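Local coordinates for uncharacterized protein (Bacteroides ovatus CL02T12C04, PDB 6PTM) that probably hydrolyses carrageenan oligosaccharides from a chain end, as an exo-carrageenase of glycoside hydrolase family 42, at residues 44-48 with 82-86; 74-78 with 124-128; 556-560 with 709-713; 621-625 with 650-654; 692-696 with 719-723. All blocks are in the same frame, centred on the assembly; numbering follows the deposited sequence.

Interaction 1: residues 44-48 with 82-86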
# COMPACT_ATOMS: atom_id res chain seq x y z
N GLU A 44 16.92 25.36 -23.10
CA GLU A 44 17.70 24.21 -23.60
C GLU A 44 19.20 24.44 -23.34
O GLU A 44 19.85 23.61 -22.66
CB GLU A 44 17.41 24.01 -25.08
CG GLU A 44 17.80 22.65 -25.56
CD GLU A 44 17.53 22.38 -27.03
OE1 GLU A 44 16.79 23.17 -27.66
OE2 GLU A 44 18.04 21.35 -27.51
N GLU A 45 19.73 25.56 -23.84
CA GLU A 45 21.16 25.92 -23.65
C GLU A 45 21.46 26.03 -22.14
O GLU A 45 22.47 25.46 -21.67
CB GLU A 45 21.44 27.23 -24.39
CG GLU A 45 22.81 27.26 -25.04
CD GLU A 45 23.41 28.66 -25.09
OE1 GLU A 45 22.63 29.63 -25.08
OE2 GLU A 45 24.64 28.76 -25.06
N GLU A 46 20.60 26.71 -21.40
CA GLU A 46 20.81 26.95 -19.94
C GLU A 46 20.83 25.60 -19.22
O GLU A 46 21.72 25.40 -18.37
CB GLU A 46 19.74 27.89 -19.37
CG GLU A 46 19.95 28.17 -17.89
CD GLU A 46 18.91 29.03 -17.19
OE1 GLU A 46 17.97 29.51 -17.88
OE2 GLU A 46 19.06 29.20 -15.95
N ALA A 47 19.87 24.71 -19.52
CA ALA A 47 19.79 23.38 -18.89
C ALA A 47 21.05 22.57 -19.22
O ALA A 47 21.60 22.00 -18.25
CB ALA A 47 18.55 22.64 -19.30
N SER A 48 21.49 22.51 -20.49
CA SER A 48 22.72 21.76 -20.90
C SER A 48 23.92 22.28 -20.12
O SER A 48 24.71 21.47 -19.74
CB SER A 48 23.03 21.84 -22.37
OG SER A 48 21.87 21.56 -23.10
N MET A 82 16.11 15.64 -20.91
CA MET A 82 16.50 16.58 -21.98
C MET A 82 16.01 15.93 -23.29
O MET A 82 15.44 16.65 -24.12
CB MET A 82 18.00 16.85 -22.04
CG MET A 82 18.49 17.74 -20.91
SD MET A 82 17.72 19.39 -20.93
CE MET A 82 18.64 20.12 -22.29
N GLY A 83 16.22 14.63 -23.47
CA GLY A 83 15.76 13.95 -24.69
C GLY A 83 14.25 13.91 -24.75
O GLY A 83 13.68 14.07 -25.87
N TYR A 84 13.58 13.75 -23.60
CA TYR A 84 12.10 13.73 -23.57
C TYR A 84 11.57 15.12 -23.95
O TYR A 84 10.60 15.19 -24.73
CB TYR A 84 11.59 13.26 -22.21
CG TYR A 84 11.84 11.81 -21.90
CD1 TYR A 84 12.40 10.93 -22.81
CD2 TYR A 84 11.46 11.29 -20.67
CE1 TYR A 84 12.60 9.60 -22.51
CE2 TYR A 84 11.66 9.95 -20.35
CZ TYR A 84 12.21 9.09 -21.27
OH TYR A 84 12.38 7.77 -20.96
N ALA A 85 12.18 16.19 -23.43
CA ALA A 85 11.79 17.58 -23.73
C ALA A 85 12.00 17.85 -25.24
O ALA A 85 11.14 18.52 -25.83
CB ALA A 85 12.57 18.55 -22.90
N LYS A 86 13.08 17.34 -25.82
CA LYS A 86 13.37 17.49 -27.28
C LYS A 86 12.27 16.77 -28.06
O LYS A 86 11.73 17.35 -28.99
CB LYS A 86 14.76 16.93 -27.62
CG LYS A 86 15.27 17.28 -29.02
CD LYS A 86 15.01 18.74 -29.38
CE LYS A 86 16.12 19.41 -30.14
NZ LYS A 86 16.32 20.78 -29.61
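The carbonyl O of Glu-44 takes two donors from one residue a helical turn on: the backbone N of Ser-48 and, also at 2.9 Å, Ser-48 OG, whose hydroxyl sits above the carbonyl plane. The methyl of Met-82 closes over this polar pair, with CE 3.7 Å from Glu-44 O and 3.6 Å from Ser-48 OG. The Met-82 chain, folded at chi2 and chi3, turns CE onto this pair and lays SD against Ala-47 CB at 3.7 Å. Farther out, the Glu-44 side chain runs extended, its CG anti to the backbone N (chi1 -162°), and crosses the bent Lys-86 chain at about a right angle. There Lys-86 NZ donates to Glu-44 OE2 at 2.8 Å on the syn side of the carboxylate, 23° out of its plane, making a salt bridge. A glutamine in place of this glutamate would probably leave the Lys-86 ammonium without its carboxylate mate across the helices. Helix 109-139 covers the apolar side, where Ile-125 touches Ala-47 and Ile-124 touches Met-82. A small apolar centre with an ion pair at its partly exposed margin is characteristic of antiparallel helices in a helical bundle, here 44-63 and 69-90.

Interaction 2: residues 74-78 with 124-128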
# COMPACT_ATOMS: atom_id res chain seq x y z
N ALA A 74 20.37 12.27 -10.15
CA ALA A 74 19.81 13.55 -10.65
C ALA A 74 20.35 13.85 -12.07
O ALA A 74 19.55 14.29 -12.94
CB ALA A 74 20.14 14.68 -9.69
N LEU A 75 21.66 13.72 -12.27
CA LEU A 75 22.32 13.96 -13.58
C LEU A 75 21.67 13.04 -14.62
O LEU A 75 21.33 13.51 -15.71
CB LEU A 75 23.82 13.68 -13.48
CG LEU A 75 24.60 13.95 -14.77
CD1 LEU A 75 24.58 15.43 -15.10
CD2 LEU A 75 26.03 13.49 -14.67
N ARG A 76 21.55 11.75 -14.32
CA ARG A 76 20.95 10.79 -15.28
C ARG A 76 19.50 11.18 -15.56
O ARG A 76 19.07 11.11 -16.74
CB ARG A 76 21.06 9.35 -14.78
CG ARG A 76 20.44 8.34 -15.73
CD ARG A 76 21.02 8.39 -17.13
NE ARG A 76 22.46 8.18 -17.12
CZ ARG A 76 23.06 7.00 -16.94
NH1 ARG A 76 22.36 5.88 -16.75
NH2 ARG A 76 24.37 6.93 -16.96
N THR A 77 18.76 11.56 -14.54
CA THR A 77 17.37 12.00 -14.75
C THR A 77 17.36 13.16 -15.75
O THR A 77 16.48 13.22 -16.64
CB THR A 77 16.69 12.40 -13.44
OG1 THR A 77 16.76 11.34 -12.49
CG2 THR A 77 15.26 12.78 -13.71
N ALA A 78 18.27 14.10 -15.56
CA ALA A 78 18.35 15.32 -16.37
C ALA A 78 18.67 14.91 -17.80
O ALA A 78 17.93 15.33 -18.73
CB ALA A 78 19.36 16.25 -15.77
N ILE A 124 14.69 20.68 -14.78
CA ILE A 124 16.10 20.17 -14.81
C ILE A 124 17.04 21.24 -14.22
O ILE A 124 17.92 20.87 -13.45
CB ILE A 124 16.48 19.77 -16.24
CG1 ILE A 124 15.67 18.54 -16.69
CG2 ILE A 124 17.98 19.57 -16.35
CD1 ILE A 124 15.75 18.23 -18.18
N ILE A 125 16.82 22.52 -14.52
CA ILE A 125 17.69 23.66 -14.05
C ILE A 125 17.58 23.75 -12.52
O ILE A 125 18.64 23.83 -11.85
CB ILE A 125 17.33 24.97 -14.77
CG1 ILE A 125 17.70 24.93 -16.26
CG2 ILE A 125 17.95 26.18 -14.06
CD1 ILE A 125 16.95 25.97 -17.11
N GLU A 126 16.36 23.68 -11.98
CA GLU A 126 16.14 23.71 -10.51
C GLU A 126 16.88 22.52 -9.89
O GLU A 126 17.58 22.69 -8.87
CB GLU A 126 14.65 23.59 -10.15
CG GLU A 126 13.77 24.66 -10.78
CD GLU A 126 13.92 26.05 -10.20
OE1 GLU A 126 14.54 26.18 -9.13
OE2 GLU A 126 13.39 27.00 -10.82
N MET A 127 16.74 21.34 -10.50
CA MET A 127 17.31 20.09 -9.97
C MET A 127 18.84 20.14 -10.02
O MET A 127 19.50 19.69 -9.06
CB MET A 127 16.78 18.91 -10.80
CG MET A 127 17.35 17.58 -10.40
SD MET A 127 16.37 16.18 -11.02
CE MET A 127 16.64 16.36 -12.78
N MET A 128 19.41 20.67 -11.10
CA MET A 128 20.88 20.86 -11.18
C MET A 128 21.32 21.91 -10.16
O MET A 128 22.31 21.64 -9.49
CB MET A 128 21.31 21.26 -12.59
CG MET A 128 21.00 20.21 -13.68
SD MET A 128 21.78 18.62 -13.47
CE MET A 128 20.51 17.74 -12.56
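Met-127 lays its terminal methyl along the backbone of the facing helix, CE lying 3.6 Å from Ala-74 O and 3.9 Å from Ala-78 N, the two ends of one helical hydrogen bond. Its CG stands anti to the backbone N (chi1 177°), and the chain stays extended until chi3 turns CE along the 74-78 backbone; on the way CG passes Ala-74 CB at 4.1 Å. The same methyl meets Thr-77 CG2 at 3.9 Å, the two side chains crossing at about a right angle, while the Thr-77 hydroxyl is engaged with Thr-73 O on its own helix. Met-128 comes in beside it, folded at chi2 and chi3, and places its CE 3.7 Å from Ala-78 CB. On that alanine methyl Ile-124 adds its CG2 branch at 3.6 Å, and Ala-78 and Ile-124 bring the backbones closest, CA to CA 5.6 Å. An alanine in place of Met-127 would probably open a gap beside Ala-74 and Thr-77, with Met-128 CE left as the remaining methyl against Ala-74 O. Asn-538 of helix 534-549 closes one side of this interface, and Leu-54 of helix 44-63 touches Met-128. Apolar packing of small residues against long side chains, with segment axes 10.1 Å apart and 165° between directions, is characteristic of the buried core of an antiparallel helical bundle, here helices 69-90 and 109-139.

Interaction 3: residues 556-560 with 709-713. With EDO (1,2-ethanediol), chain E; EDO (1,2-ethanediol), chain F.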
# COMPACT_ATOMS: atom_id res chain seq x y z
N SER A 556 13.40 -0.11 12.65
CA SER A 556 12.96 0.06 14.06
C SER A 556 11.60 0.78 14.09
O SER A 556 10.68 0.35 14.87
CB SER A 556 13.98 0.75 14.89
OG SER A 556 15.14 -0.06 15.02
N PHE A 557 11.43 1.84 13.29
CA PHE A 557 10.12 2.53 13.21
C PHE A 557 9.04 1.57 12.68
O PHE A 557 7.95 1.59 13.26
CB PHE A 557 10.17 3.79 12.35
CG PHE A 557 10.91 4.94 12.99
CD1 PHE A 557 10.43 5.52 14.16
CD2 PHE A 557 12.05 5.46 12.41
CE1 PHE A 557 11.10 6.58 14.75
CE2 PHE A 557 12.69 6.55 12.98
CZ PHE A 557 12.24 7.09 14.16
N GLN A 558 9.31 0.76 11.65
CA GLN A 558 8.28 -0.16 11.06
C GLN A 558 7.89 -1.19 12.12
O GLN A 558 6.71 -1.59 12.20
CB GLN A 558 8.79 -0.92 9.83
CG GLN A 558 8.97 -0.09 8.55
CD GLN A 558 9.30 -0.98 7.37
OE1 GLN A 558 9.39 -2.22 7.52
NE2 GLN A 558 9.42 -0.37 6.19
N ARG A 559 8.86 -1.67 12.89
CA ARG A 559 8.67 -2.83 13.81
C ARG A 559 8.20 -2.34 15.18
O ARG A 559 7.85 -3.20 16.00
CB ARG A 559 9.98 -3.59 14.02
CG ARG A 559 10.46 -4.31 12.77
CD ARG A 559 11.90 -4.71 12.88
NE ARG A 559 12.35 -5.53 11.75
CZ ARG A 559 13.63 -5.82 11.52
NH1 ARG A 559 14.58 -5.34 12.33
NH2 ARG A 559 13.97 -6.61 10.52
N GLN A 560 8.23 -1.04 15.44
CA GLN A 560 7.91 -0.55 16.81
C GLN A 560 6.57 -1.12 17.28
O GLN A 560 5.59 -1.10 16.50
CB GLN A 560 7.90 0.97 16.89
CG GLN A 560 7.80 1.50 18.32
CD GLN A 560 8.03 2.99 18.35
OE1 GLN A 560 7.42 3.77 17.62
NE2 GLN A 560 8.98 3.40 19.17
N TRP A 709 4.11 11.61 14.37
CA TRP A 709 5.48 11.54 14.94
C TRP A 709 5.72 10.21 15.64
O TRP A 709 4.72 9.52 16.03
CB TRP A 709 5.75 12.74 15.83
CG TRP A 709 4.82 12.89 16.98
CD1 TRP A 709 3.58 13.44 16.95
CD2 TRP A 709 5.11 12.61 18.35
NE1 TRP A 709 3.05 13.44 18.22
CE2 TRP A 709 3.97 12.97 19.10
CE3 TRP A 709 6.21 12.07 19.02
CZ2 TRP A 709 3.92 12.84 20.49
CZ3 TRP A 709 6.14 11.88 20.38
CH2 TRP A 709 5.01 12.26 21.10
N ARG A 710 7.00 9.81 15.69
CA ARG A 710 7.45 8.54 16.30
C ARG A 710 8.79 8.81 16.97
O ARG A 710 9.51 9.71 16.52
CB ARG A 710 7.61 7.44 15.25
CG ARG A 710 6.34 7.08 14.49
CD ARG A 710 5.23 6.46 15.35
NE ARG A 710 4.05 6.14 14.53
CZ ARG A 710 3.96 5.12 13.67
NH1 ARG A 710 4.98 4.28 13.49
NH2 ARG A 710 2.86 4.96 12.95
N VAL A 711 9.12 8.04 18.00
CA VAL A 711 10.40 8.16 18.72
C VAL A 711 10.97 6.77 18.95
O VAL A 711 10.23 5.92 19.50
CB VAL A 711 10.21 8.93 20.03
CG1 VAL A 711 11.57 9.17 20.71
CG2 VAL A 711 9.46 10.22 19.79
N ILE A 712 12.24 6.57 18.59
CA ILE A 712 12.99 5.34 18.95
C ILE A 712 14.24 5.75 19.73
O ILE A 712 14.69 6.90 19.57
CB ILE A 712 13.34 4.50 17.71
CG1 ILE A 712 14.17 5.30 16.71
CG2 ILE A 712 12.07 3.92 17.10
CD1 ILE A 712 14.68 4.50 15.55
N ALA A 713 14.76 4.82 20.54
CA ALA A 713 16.00 4.97 21.33
C ALA A 713 17.16 4.68 20.40
O ALA A 713 17.09 3.65 19.74
CB ALA A 713 15.99 4.00 22.48
C1 EDO E . 11.62 4.64 23.28
O1 EDO E . 11.04 4.06 22.13
C2 EDO E . 11.57 6.11 23.14
O2 EDO E . 10.27 6.68 23.07
C1 EDO F . 7.41 4.22 23.09
O1 EDO F . 8.53 3.34 22.90
C2 EDO F . 7.13 5.03 21.90
O2 EDO F . 8.10 6.04 21.61
O HOH W 1 7.45 3.79 14.76
O HOH W 2 5.31 1.85 11.84
O HOH W 3 7.09 6.11 18.92
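Ile-712 fits its branched side chain against the Phe-557 ring, crossing it at about a right angle. From CB, the CG2 branch touches the ring at CD1 and CE1, and also comes 3.8 Å from Gln-560 NE2. The other branch starts with CG1 between the backbone N and carbonyl carbon (chi1 59°), a rotamer that carries it to Phe-557 CZ at 3.7 Å. At the tip, CD1 sits over the ring face in a CH-pi contact, 4.0 Å from the centroid and 19° off the normal, and also meets Ser-556 CB. Arg-710 CB reaches Phe-557 CD1 at 3.6 Å. Beside this apolar patch the extended Gln-560 side chain donates from NE2 to Val-711 O at 2.8 Å, with an N-H...O angle of 160° and the acceptor close to its amide plane. One water joins Phe-557 O, Gln-560 OE1 and Arg-710 NH1, and another links Gln-560 OE1 to Val-711 N. Two ethanediols, probably from the crystallisation liquor, also donate to Val-711 O, one weakly. Since strand 707-715 is the edge of its sheet within this chain, the Val-711 N-H and C=O are met by an amide, a water and these ethanediols, so the helix end docks through apolar packing bordered by a water-mediated polar network.

Interaction 4: residues 621-625 with 650-654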
# COMPACT_ATOMS: atom_id res chain seq x y z
N PRO A 621 -21.27 -2.63 16.83
CA PRO A 621 -22.44 -3.23 17.47
C PRO A 621 -22.62 -4.69 17.05
O PRO A 621 -23.09 -5.44 17.87
CB PRO A 621 -23.62 -2.38 16.99
CG PRO A 621 -23.17 -1.87 15.64
CD PRO A 621 -21.67 -1.69 15.77
N TYR A 622 -22.26 -5.04 15.81
CA TYR A 622 -22.23 -6.44 15.30
C TYR A 622 -20.88 -7.10 15.58
O TYR A 622 -19.80 -6.54 15.26
CB TYR A 622 -22.44 -6.49 13.79
CG TYR A 622 -23.72 -5.90 13.27
CD1 TYR A 622 -24.78 -6.72 12.96
CD2 TYR A 622 -23.81 -4.55 12.91
CE1 TYR A 622 -25.94 -6.22 12.38
CE2 TYR A 622 -24.96 -4.02 12.34
CZ TYR A 622 -26.04 -4.86 12.11
OH TYR A 622 -27.17 -4.42 11.49
N ALA A 623 -20.90 -8.29 16.20
CA ALA A 623 -19.68 -9.10 16.39
C ALA A 623 -20.05 -10.56 16.24
O ALA A 623 -21.17 -10.94 16.61
CB ALA A 623 -19.04 -8.83 17.72
N PHE A 624 -19.12 -11.36 15.72
CA PHE A 624 -19.20 -12.84 15.79
C PHE A 624 -19.18 -13.19 17.28
O PHE A 624 -18.41 -12.55 18.05
CB PHE A 624 -18.07 -13.50 15.00
CG PHE A 624 -18.10 -13.22 13.51
CD1 PHE A 624 -19.05 -13.81 12.71
CD2 PHE A 624 -17.21 -12.33 12.92
CE1 PHE A 624 -19.11 -13.53 11.35
CE2 PHE A 624 -17.25 -12.07 11.56
CZ PHE A 624 -18.20 -12.67 10.77
N LYS A 625 -19.94 -14.22 17.67
CA LYS A 625 -19.74 -14.77 19.04
C LYS A 625 -18.24 -15.06 19.25
O LYS A 625 -17.70 -14.76 20.32
CB LYS A 625 -20.65 -15.98 19.30
CG LYS A 625 -20.78 -16.38 20.78
CD LYS A 625 -21.80 -17.50 21.09
N THR A 650 -25.06 -7.29 19.15
CA THR A 650 -25.63 -8.44 18.39
C THR A 650 -24.56 -9.28 17.69
O THR A 650 -23.37 -8.87 17.61
CB THR A 650 -26.62 -7.96 17.32
OG1 THR A 650 -25.88 -7.37 16.25
CG2 THR A 650 -27.64 -6.98 17.85
N ASP A 651 -25.01 -10.41 17.15
CA ASP A 651 -24.18 -11.24 16.25
C ASP A 651 -24.27 -10.65 14.84
O ASP A 651 -24.90 -9.56 14.68
CB ASP A 651 -24.58 -12.71 16.31
CG ASP A 651 -26.00 -13.00 15.88
OD1 ASP A 651 -26.60 -12.20 15.18
OD2 ASP A 651 -26.48 -14.05 16.24
N GLU A 652 -23.73 -11.37 13.87
CA GLU A 652 -23.61 -10.93 12.47
C GLU A 652 -24.98 -10.94 11.80
O GLU A 652 -25.09 -10.42 10.66
CB GLU A 652 -22.58 -11.77 11.71
CG GLU A 652 -22.97 -13.24 11.55
CD GLU A 652 -22.51 -14.22 12.61
OE1 GLU A 652 -22.49 -13.86 13.83
OE2 GLU A 652 -22.27 -15.39 12.24
N TYR A 653 -25.99 -11.50 12.47
CA TYR A 653 -27.38 -11.54 11.94
C TYR A 653 -28.27 -10.57 12.71
O TYR A 653 -29.45 -10.61 12.44
CB TYR A 653 -27.90 -12.98 11.94
CG TYR A 653 -27.06 -13.91 11.12
CD1 TYR A 653 -26.93 -13.71 9.75
CD2 TYR A 653 -26.36 -14.95 11.70
CE1 TYR A 653 -26.16 -14.56 8.98
CE2 TYR A 653 -25.58 -15.81 10.94
CZ TYR A 653 -25.47 -15.60 9.58
OH TYR A 653 -24.69 -16.44 8.84
N GLY A 654 -27.70 -9.68 13.53
CA GLY A 654 -28.45 -8.68 14.32
C GLY A 654 -29.22 -9.30 15.48
O GLY A 654 -30.12 -8.62 16.02
O HOH W 4 -21.71 -15.53 15.79
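Thr-650 opens the contact with its backbone: N donates to Pro-621 O at 3.0 Å, almost straight at 178°, and its O accepts from Ala-623 N at 2.9 Å, forming a single beta bridge with Tyr-622. Its side chain runs beside that tyrosine and points the same way, OG1 3.5 Å from Tyr-622 CD1. The same hydroxyl donates to Asp-651 O in the carbonyl plane, on a lone pair. Asp-651 CA comes within 3.0 Å of Ala-623 O, a close CA-H...O contact, and Asp-651 O lies at the edge of the Tyr-622 ring. Asp-651 OD1 also accepts from Tyr-653 N, an Asx turn inside the type I turn 651-654. Glu-652 then crosses Phe-624 at about a right angle; with CG between the backbone N and carbonyl carbon (chi1 66°), its chain bends to set CD 3.5 Å from Phe-624 CD1, ring and carboxylate planes 66° apart. Its OE2 is salt-bridged to Lys-323, and a water links OE1 to Lys-625 N at the start of helix 625-636. Gly-654 completes the turn, its CA 4.0 Å from Tyr-622 CE1. The two loops are thus held by backbone bonds, while a carboxylate beside the Phe-624 ring is probably kept charged by its lysine and water partners.

Interaction 5: residues 692-696 with 719-723. With EDO (1,2-ethanediol), chain E.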
# COMPACT_ATOMS: atom_id res chain seq x y z
N PRO A 692 6.05 7.82 24.57
CA PRO A 692 7.34 8.26 24.06
C PRO A 692 8.20 9.02 25.09
O PRO A 692 7.66 9.72 25.95
CB PRO A 692 6.95 9.18 22.89
CG PRO A 692 5.58 8.70 22.49
CD PRO A 692 4.93 8.41 23.82
N MET A 693 9.51 8.91 24.94
CA MET A 693 10.51 9.54 25.84
C MET A 693 10.67 11.03 25.48
O MET A 693 11.18 11.77 26.33
CB MET A 693 11.85 8.83 25.75
CG MET A 693 11.86 7.47 26.41
SD MET A 693 11.73 7.67 28.21
CE MET A 693 10.08 7.05 28.47
N ILE A 694 10.25 11.44 24.29
CA ILE A 694 10.20 12.85 23.82
C ILE A 694 8.70 13.17 23.70
O ILE A 694 7.95 12.34 23.10
CB ILE A 694 10.95 13.06 22.49
CG1 ILE A 694 12.43 12.63 22.53
CG2 ILE A 694 10.83 14.49 22.00
CD1 ILE A 694 13.25 13.29 23.62
N SER A 695 8.26 14.31 24.24
CA SER A 695 6.87 14.80 24.12
C SER A 695 6.81 15.85 23.03
O SER A 695 7.72 16.71 22.98
CB SER A 695 6.35 15.34 25.40
OG SER A 695 6.44 14.30 26.34
N ILE A 696 5.78 15.78 22.20
CA ILE A 696 5.57 16.76 21.11
C ILE A 696 4.16 17.36 21.21
O ILE A 696 3.19 16.64 21.42
CB ILE A 696 5.86 16.15 19.73
CG1 ILE A 696 7.28 15.56 19.71
CG2 ILE A 696 5.65 17.19 18.65
CD1 ILE A 696 7.81 15.23 18.35
N TYR A 719 17.67 9.84 21.22
CA TYR A 719 16.40 9.40 20.62
C TYR A 719 16.38 9.86 19.16
O TYR A 719 16.91 10.93 18.86
CB TYR A 719 15.22 9.90 21.45
CG TYR A 719 15.24 9.32 22.84
CD1 TYR A 719 14.72 8.06 23.10
CD2 TYR A 719 15.90 9.97 23.88
CE1 TYR A 719 14.79 7.50 24.36
CE2 TYR A 719 15.98 9.41 25.15
CZ TYR A 719 15.44 8.17 25.38
OH TYR A 719 15.52 7.64 26.62
N ILE A 720 15.77 9.06 18.30
CA ILE A 720 15.54 9.42 16.87
C ILE A 720 14.07 9.76 16.74
O ILE A 720 13.24 8.94 17.12
CB ILE A 720 15.99 8.33 15.88
CG1 ILE A 720 17.40 7.82 16.17
CG2 ILE A 720 15.83 8.85 14.47
CD1 ILE A 720 18.49 8.88 16.15
N VAL A 721 13.78 10.98 16.33
CA VAL A 721 12.37 11.46 16.22
C VAL A 721 12.03 11.57 14.75
O VAL A 721 12.79 12.21 14.01
CB VAL A 721 12.19 12.82 16.92
CG1 VAL A 721 10.77 13.33 16.76
CG2 VAL A 721 12.60 12.74 18.38
N ASN A 722 10.93 10.94 14.33
CA ASN A 722 10.44 10.99 12.94
C ASN A 722 9.17 11.83 12.93
O ASN A 722 8.26 11.53 13.74
CB ASN A 722 10.18 9.58 12.43
CG ASN A 722 9.63 9.60 11.02
OD1 ASN A 722 10.38 9.84 10.09
ND2 ASN A 722 8.33 9.46 10.89
N ILE A 723 9.08 12.85 12.08
CA ILE A 723 7.86 13.69 11.99
C ILE A 723 7.54 13.86 10.52
O ILE A 723 8.47 14.23 9.77
CB ILE A 723 8.01 15.06 12.66
CG1 ILE A 723 8.65 14.98 14.04
CG2 ILE A 723 6.65 15.74 12.71
CD1 ILE A 723 8.93 16.36 14.63
C1 EDO E . 11.62 4.64 23.28
O1 EDO E . 11.04 4.06 22.13
C2 EDO E . 11.57 6.11 23.14
O2 EDO E . 10.27 6.68 23.07
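The Tyr-719 ring takes Met-693 CB over one face, 3.9 Å from its centroid and 26° off the normal, a CH-pi contact displaced toward the rim; the nearest ring atom, CE1, is 3.5 Å from Met-693 CB. An ethanediol carbon, C2, lies 3.7 Å from Tyr-719 CD1. The contact belongs to a beta-sandwich-like C-terminal region: strand 694-700, the edge of a three-stranded antiparallel sheet, packs on strand 718-725 of a four-stranded one. The axes of the short strand segments approach to 9.8 Å, with 22° between their directions, a spacing filled by side chains. Past the methionine, every other residue of each strand points inward. Ile-694 presents CG1 to two neighbours at once, Tyr-719 CB and Val-721 CG2, crossing both at a slant. On Val-721 the two methyls divide the work: CG2 serves Ile-694, whereas CG1, anti to the backbone N, is turned along the strand to meet Ile-696 CD1 at 3.9 Å. Ile-696 and Ile-723 approach tip to tip. Val-770 of strand 765-772 supports Ile-694 and Val-721 in this layer, and Val-733 of strand 731-737 touches both Ile-696 and Ile-723. Apart from the tyrosine hydroxyl, the side chains meeting between the two strands are apolar. At the Met-693 end the ethanediol, probably from the crystallisation liquor, bridges the loop and the ring: Met-693 N donates to its O2 at 3.0 Å, with an N-H...O angle of 158°.

Interactions 1 and 2 are neighbours in one helical bundle, centres 10 Å apart: both use helix 69-90, and Met-82 SD touches Ile-124 CD1 at 3.6 Å. Interactions 3 and 5 are similarly close, centres 9 Å apart, and share a sheet in which 709-713 pairs with 719-723; Ile-712 O lies 2.7 Å from Ile-720 N, a probable hydrogen bond. Tyr-719, Val-721 and Ile-723 face the three-stranded sheet, whereas Ile-720 and Asn-722, on the opposite face, touch Phe-557. One ethanediol touches both. Interaction 4 stands apart, its centre about 36 Å from that of interaction 3 and about 63 Å from that of interaction 1, which lies across the chain's centre. None is identified with the catalytic site.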